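Local structure of 2-keto-3-deoxygluconate kinase (Thermotoga maritima, 2AFB) at residues Thr42-Gln56 / Leu72-Val85. The protein probably catalyses the phosphorylation of 2-keto-3-deoxygluconate, as a member of the pfkB carbohydrate kinases of the ribokinase clan. Residues are numbered along the deposited sequence; the frame is centred on the assembly and turned at random.
Sequences TYGGAEANVAAFLAQ and LGDAAAGHLRKFGV. With NI (nickel (II) ion), chain C.
His79 holds a nickel ion with one ring nitrogen and turns the other toward Thr42 and Tyr43. Its ND1 binds the metal at 2.1 Å; two waters are further ligands. NE2 donates to the oxygen of water 1, 3.1 Å away, and the Thr42 hydroxyl, swung opposite its own backbone N (chi1 -163°), reaches the same water. The imidazole lies between Tyr43 N over one face and Phe83 CD1 over the other, and Phe329 stacks on it. Beside it the Tyr43 ring turns one face to the backbone of helix 72-82, with Ala76 N 3.9 Å above its plane, over the centre, and Tyr43 OH 3.3 Å from Ala75 CB. Strand 42-44, outermost in this chain's four-stranded sheet, crosses helix 72-82 at 77°. Farther along, alanines of helix 46-56 meet the helix end: Val85 CG2 packs 3.6 Å from Ala52 CA, and Ala55 CB touches Phe83 O and Gly84, which with positive phi (99°) ends the helix in a Schellman motif, Val85 N bonding back to Leu80 O and Gly84 N to Arg81 O. Gln56, bent at chi2, swings NE2 back to Phe83 O in a weak 3.4 Å hydrogen bond. His79 is probably neutral, and the nickel would be expected to make its NE2 proton a stronger donor to the water.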
loop_
_atom_site.group_PDB
_atom_site.type_symbol
_atom_site.label_atom_id
_atom_site.label_comp_id
_atom_site.label_asym_id
_atom_site.label_seq_id
_atom_site.Cartn_x
_atom_site.Cartn_y
_atom_site.Cartn_z
ATOM N N THR A 42 12.064 -0.292 -9.271
ATOM C CA THR A 42 12.631 -1.385 -10.031
ATOM C C THR A 42 13.937 -0.947 -10.666
ATOM O O THR A 42 14.391 0.190 -10.482
ATOM C CB THR A 42 11.638 -2.005 -11.061
ATOM O OG1 THR A 42 12.140 -3.295 -11.464
ATOM C CG2 THR A 42 11.431 -1.095 -12.299
ATOM N N TYR A 43 14.602 -1.854 -11.369
ATOM C CA TYR A 43 15.890 -1.534 -11.952
ATOM C C TYR A 43 15.839 -1.960 -13.410
ATOM O O TYR A 43 15.392 -3.058 -13.711
ATOM C CB TYR A 43 17.041 -2.207 -11.157
ATOM C CG TYR A 43 17.116 -1.687 -9.738
ATOM C CD1 TYR A 43 16.366 -2.260 -8.734
ATOM C CD2 TYR A 43 17.930 -0.600 -9.408
ATOM C CE1 TYR A 43 16.383 -1.737 -7.453
ATOM C CE2 TYR A 43 17.969 -0.097 -8.152
ATOM C CZ TYR A 43 17.181 -0.643 -7.177
ATOM O OH TYR A 43 17.233 -0.123 -5.906
ATOM N N GLY A 44 16.284 -1.110 -14.325
ATOM C CA GLY A 44 16.406 -1.562 -15.715
ATOM C C GLY A 44 17.213 -0.700 -16.633
ATOM O O GLY A 44 17.753 0.304 -16.216
ATOM N N GLY A 45 17.221 -1.057 -17.903
ATOM C CA GLY A 45 18.052 -0.377 -18.925
ATOM C C GLY A 45 18.071 -1.278 -20.147
ATOM O O GLY A 45 17.988 -2.483 -20.003
ATOM N N ALA A 46 18.222 -0.702 -21.340
ATOM C CA ALA A 46 18.035 -1.420 -22.631
ATOM C C ALA A 46 18.776 -2.774 -22.688
ATOM O O ALA A 46 18.154 -3.846 -22.835
ATOM C CB ALA A 46 18.485 -0.521 -23.796
ATOM N N GLU A 47 20.089 -2.717 -22.503
ATOM C CA GLU A 47 20.920 -3.923 -22.539
ATOM C C GLU A 47 20.770 -4.811 -21.308
ATOM O O GLU A 47 20.824 -6.043 -21.430
ATOM C CB GLU A 47 22.390 -3.595 -22.837
ATOM C CG GLU A 47 22.596 -2.674 -24.072
ATOM C CD GLU A 47 22.631 -1.174 -23.720
ATOM O OE1 GLU A 47 22.210 -0.767 -22.588
ATOM O OE2 GLU A 47 23.081 -0.407 -24.583
ATOM N N ALA A 48 20.445 -4.238 -20.152
ATOM C CA ALA A 48 20.128 -5.068 -18.987
ATOM C C ALA A 48 18.865 -5.874 -19.226
ATOM O O ALA A 48 18.798 -7.033 -18.859
ATOM C CB ALA A 48 20.028 -4.272 -17.670
ATOM N N ASN A 49 17.881 -5.250 -19.845
ATOM C CA ASN A 49 16.615 -5.878 -20.113
ATOM C C ASN A 49 16.786 -7.075 -21.089
ATOM O O ASN A 49 16.144 -8.133 -20.944
ATOM C CB ASN A 49 15.633 -4.871 -20.688
ATOM C CG ASN A 49 15.346 -3.655 -19.769
ATOM O OD1 ASN A 49 15.617 -3.655 -18.569
ATOM N ND2 ASN A 49 14.768 -2.614 -20.370
ATOM N N VAL A 50 17.694 -6.928 -22.029
ATOM C CA VAL A 50 18.026 -8.000 -22.983
ATOM C C VAL A 50 18.648 -9.177 -22.250
ATOM O O VAL A 50 18.271 -10.341 -22.456
ATOM C CB VAL A 50 18.956 -7.478 -24.108
ATOM C CG1 VAL A 50 19.402 -8.627 -25.031
ATOM C CG2 VAL A 50 18.254 -6.411 -24.888
ATOM N N ALA A 51 19.590 -8.887 -21.376
ATOM C CA ALA A 51 20.227 -9.929 -20.588
ATOM C C ALA A 51 19.174 -10.675 -19.755
ATOM O O ALA A 51 19.197 -11.903 -19.618
ATOM C CB ALA A 51 21.314 -9.313 -19.658
ATOM N N ALA A 52 18.214 -9.932 -19.212
ATOM C CA ALA A 52 17.226 -10.543 -18.337
ATOM C C ALA A 52 16.320 -11.444 -19.135
ATOM O O ALA A 52 15.911 -12.480 -18.603
ATOM C CB ALA A 52 16.409 -9.490 -17.555
ATOM N N PHE A 53 16.021 -11.056 -20.381
ATOM C CA PHE A 53 15.234 -11.907 -21.315
ATOM C C PHE A 53 15.962 -13.225 -21.591
ATOM O O PHE A 53 15.476 -14.336 -21.375
ATOM C CB PHE A 53 14.914 -11.154 -22.632
ATOM C CG PHE A 53 14.059 -11.940 -23.552
ATOM C CD1 PHE A 53 14.612 -12.940 -24.337
ATOM C CD2 PHE A 53 12.688 -11.773 -23.559
ATOM C CE1 PHE A 53 13.838 -13.750 -25.113
ATOM C CE2 PHE A 53 11.909 -12.578 -24.348
ATOM C CZ PHE A 53 12.486 -13.572 -25.128
ATOM N N LEU A 54 17.188 -13.088 -22.023
ATOM C CA LEU A 54 18.000 -14.286 -22.288
ATOM C C LEU A 54 18.157 -15.180 -21.037
ATOM O O LEU A 54 18.124 -16.375 -21.160
ATOM C CB LEU A 54 19.359 -13.897 -22.907
ATOM C CG LEU A 54 19.122 -13.216 -24.262
ATOM C CD1 LEU A 54 20.354 -12.426 -24.657
ATOM C CD2 LEU A 54 18.690 -14.175 -25.328
ATOM N N ALA A 55 18.322 -14.604 -19.849
ATOM C CA ALA A 55 18.340 -15.425 -18.641
ATOM C C ALA A 55 16.986 -16.122 -18.405
ATOM O O ALA A 55 16.954 -17.289 -18.060
ATOM C CB ALA A 55 18.764 -14.605 -17.422
ATOM N N GLN A 56 15.889 -15.412 -18.631
ATOM C CA GLN A 56 14.553 -15.966 -18.475
ATOM C C GLN A 56 14.325 -17.145 -19.461
ATOM O O GLN A 56 13.624 -18.073 -19.169
ATOM C CB GLN A 56 13.508 -14.844 -18.664
ATOM C CG GLN A 56 13.348 -13.891 -17.410
ATOM C CD GLN A 56 12.659 -14.620 -16.234
ATOM O OE1 GLN A 56 11.489 -15.008 -16.324
ATOM N NE2 GLN A 56 13.400 -14.824 -15.142
ATOM N N LEU A 72 22.019 1.070 -3.525
ATOM C CA LEU A 72 21.295 1.074 -4.801
ATOM C C LEU A 72 22.008 0.226 -5.841
ATOM O O LEU A 72 21.389 -0.560 -6.540
ATOM C CB LEU A 72 21.048 2.502 -5.299
ATOM C CG LEU A 72 20.064 3.181 -4.313
ATOM C CD1 LEU A 72 20.334 4.618 -4.173
ATOM C CD2 LEU A 72 18.602 2.897 -4.656
ATOM N N GLY A 73 23.318 0.340 -5.911
ATOM C CA GLY A 73 24.108 -0.588 -6.737
ATOM C C GLY A 73 23.968 -2.055 -6.331
ATOM O O GLY A 73 23.861 -2.956 -7.198
ATOM N N ASP A 74 23.989 -2.321 -5.024
ATOM C CA ASP A 74 23.738 -3.703 -4.516
ATOM C C ASP A 74 22.315 -4.236 -4.969
ATOM O O ASP A 74 22.140 -5.392 -5.399
ATOM C CB ASP A 74 23.765 -3.704 -2.995
ATOM C CG ASP A 74 25.160 -3.415 -2.381
ATOM O OD1 ASP A 74 26.195 -3.411 -3.095
ATOM O OD2 ASP A 74 25.208 -3.211 -1.128
ATOM N N ALA A 75 21.307 -3.386 -4.858
ATOM C CA ALA A 75 19.928 -3.761 -5.193
ATOM C C ALA A 75 19.806 -4.057 -6.696
ATOM O O ALA A 75 19.174 -5.001 -7.094
ATOM C CB ALA A 75 19.010 -2.623 -4.801
ATOM N N ALA A 76 20.402 -3.211 -7.532
ATOM C CA ALA A 76 20.378 -3.403 -8.991
ATOM C C ALA A 76 20.990 -4.736 -9.385
ATOM O O ALA A 76 20.428 -5.499 -10.201
ATOM C CB ALA A 76 21.100 -2.257 -9.683
ATOM N N ALA A 77 22.126 -5.037 -8.758
ATOM C CA ALA A 77 22.824 -6.298 -8.960
ATOM C C ALA A 77 21.989 -7.484 -8.465
ATOM O O ALA A 77 21.950 -8.557 -9.075
ATOM C CB ALA A 77 24.139 -6.265 -8.226
ATOM N N GLY A 78 21.327 -7.302 -7.340
ATOM C CA GLY A 78 20.541 -8.380 -6.806
ATOM C C GLY A 78 19.278 -8.586 -7.641
ATOM O O GLY A 78 18.858 -9.703 -7.796
ATOM N N HIS A 79 18.747 -7.522 -8.236
ATOM C CA HIS A 79 17.601 -7.616 -9.156
ATOM C C HIS A 79 17.954 -8.382 -10.410
ATOM O O HIS A 79 17.181 -9.250 -10.865
ATOM C CB HIS A 79 17.116 -6.208 -9.480
ATOM C CG HIS A 79 15.951 -6.126 -10.412
ATOM N ND1 HIS A 79 14.665 -6.457 -10.050
ATOM C CD2 HIS A 79 15.868 -5.666 -11.679
ATOM C CE1 HIS A 79 13.841 -6.244 -11.053
ATOM N NE2 HIS A 79 14.547 -5.754 -12.057
ATOM N N LEU A 80 19.149 -8.098 -10.945
ATOM C CA LEU A 80 19.659 -8.848 -12.082
ATOM C C LEU A 80 19.805 -10.338 -11.741
ATOM O O LEU A 80 19.401 -11.217 -12.506
ATOM C CB LEU A 80 21.006 -8.274 -12.522
ATOM C CG LEU A 80 20.878 -6.988 -13.324
ATOM C CD1 LEU A 80 22.098 -6.232 -13.184
ATOM C CD2 LEU A 80 20.534 -7.297 -14.786
ATOM N N ARG A 81 20.409 -10.625 -10.604
ATOM C CA ARG A 81 20.580 -12.034 -10.217
ATOM C C ARG A 81 19.244 -12.777 -9.997
ATOM O O ARG A 81 19.118 -13.944 -10.327
ATOM C CB ARG A 81 21.462 -12.177 -8.967
ATOM C CG ARG A 81 22.947 -12.017 -9.219
ATOM C CD ARG A 81 23.717 -12.386 -7.983
ATOM N NE ARG A 81 23.329 -11.538 -6.845
ATOM C CZ ARG A 81 23.907 -10.393 -6.478
ATOM N NH1 ARG A 81 24.926 -9.865 -7.144
ATOM N NH2 ARG A 81 23.450 -9.765 -5.425
ATOM N N LYS A 82 18.270 -12.105 -9.405
ATOM C CA LYS A 82 16.995 -12.705 -9.161
ATOM C C LYS A 82 16.405 -13.264 -10.491
ATOM O O LYS A 82 15.815 -14.327 -10.522
ATOM C CB LYS A 82 16.048 -11.642 -8.559
ATOM C CG LYS A 82 14.625 -12.091 -8.585
ATOM C CD LYS A 82 13.659 -11.026 -8.128
ATOM C CE LYS A 82 12.234 -11.612 -8.041
ATOM N NZ LYS A 82 11.226 -10.699 -7.417
ATOM N N PHE A 83 16.554 -12.506 -11.565
ATOM C CA PHE A 83 16.087 -12.918 -12.867
ATOM C C PHE A 83 17.031 -13.870 -13.589
ATOM O O PHE A 83 16.758 -14.255 -14.703
ATOM C CB PHE A 83 15.811 -11.713 -13.747
ATOM C CG PHE A 83 14.531 -11.024 -13.441
ATOM C CD1 PHE A 83 14.392 -10.275 -12.283
ATOM C CD2 PHE A 83 13.442 -11.100 -14.334
ATOM C CE1 PHE A 83 13.205 -9.641 -11.990
ATOM C CE2 PHE A 83 12.248 -10.443 -14.047
ATOM C CZ PHE A 83 12.129 -9.698 -12.895
ATOM N N GLY A 84 18.132 -14.243 -12.962
ATOM C CA GLY A 84 19.027 -15.267 -13.511
ATOM C C GLY A 84 20.234 -14.701 -14.231
ATOM O O GLY A 84 21.033 -15.473 -14.756
ATOM N N VAL A 85 20.375 -13.362 -14.271
ATOM C CA VAL A 85 21.482 -12.746 -14.977
ATOM C C VAL A 85 22.713 -12.892 -14.105
ATOM O O VAL A 85 22.630 -12.716 -12.906
ATOM C CB VAL A 85 21.218 -11.257 -15.288
ATOM C CG1 VAL A 85 22.447 -10.604 -15.915
ATOM C CG2 VAL A 85 20.065 -11.132 -16.179
HETATM NI NI NI C . 13.778 -6.554 -8.128
HETATM O O HOH W 1 12.670 -4.324 -14.081
HETATM O O HOH W 2 14.983 -7.790 -6.697
HETATM O O HOH W 3 13.597 -4.364 -7.342
#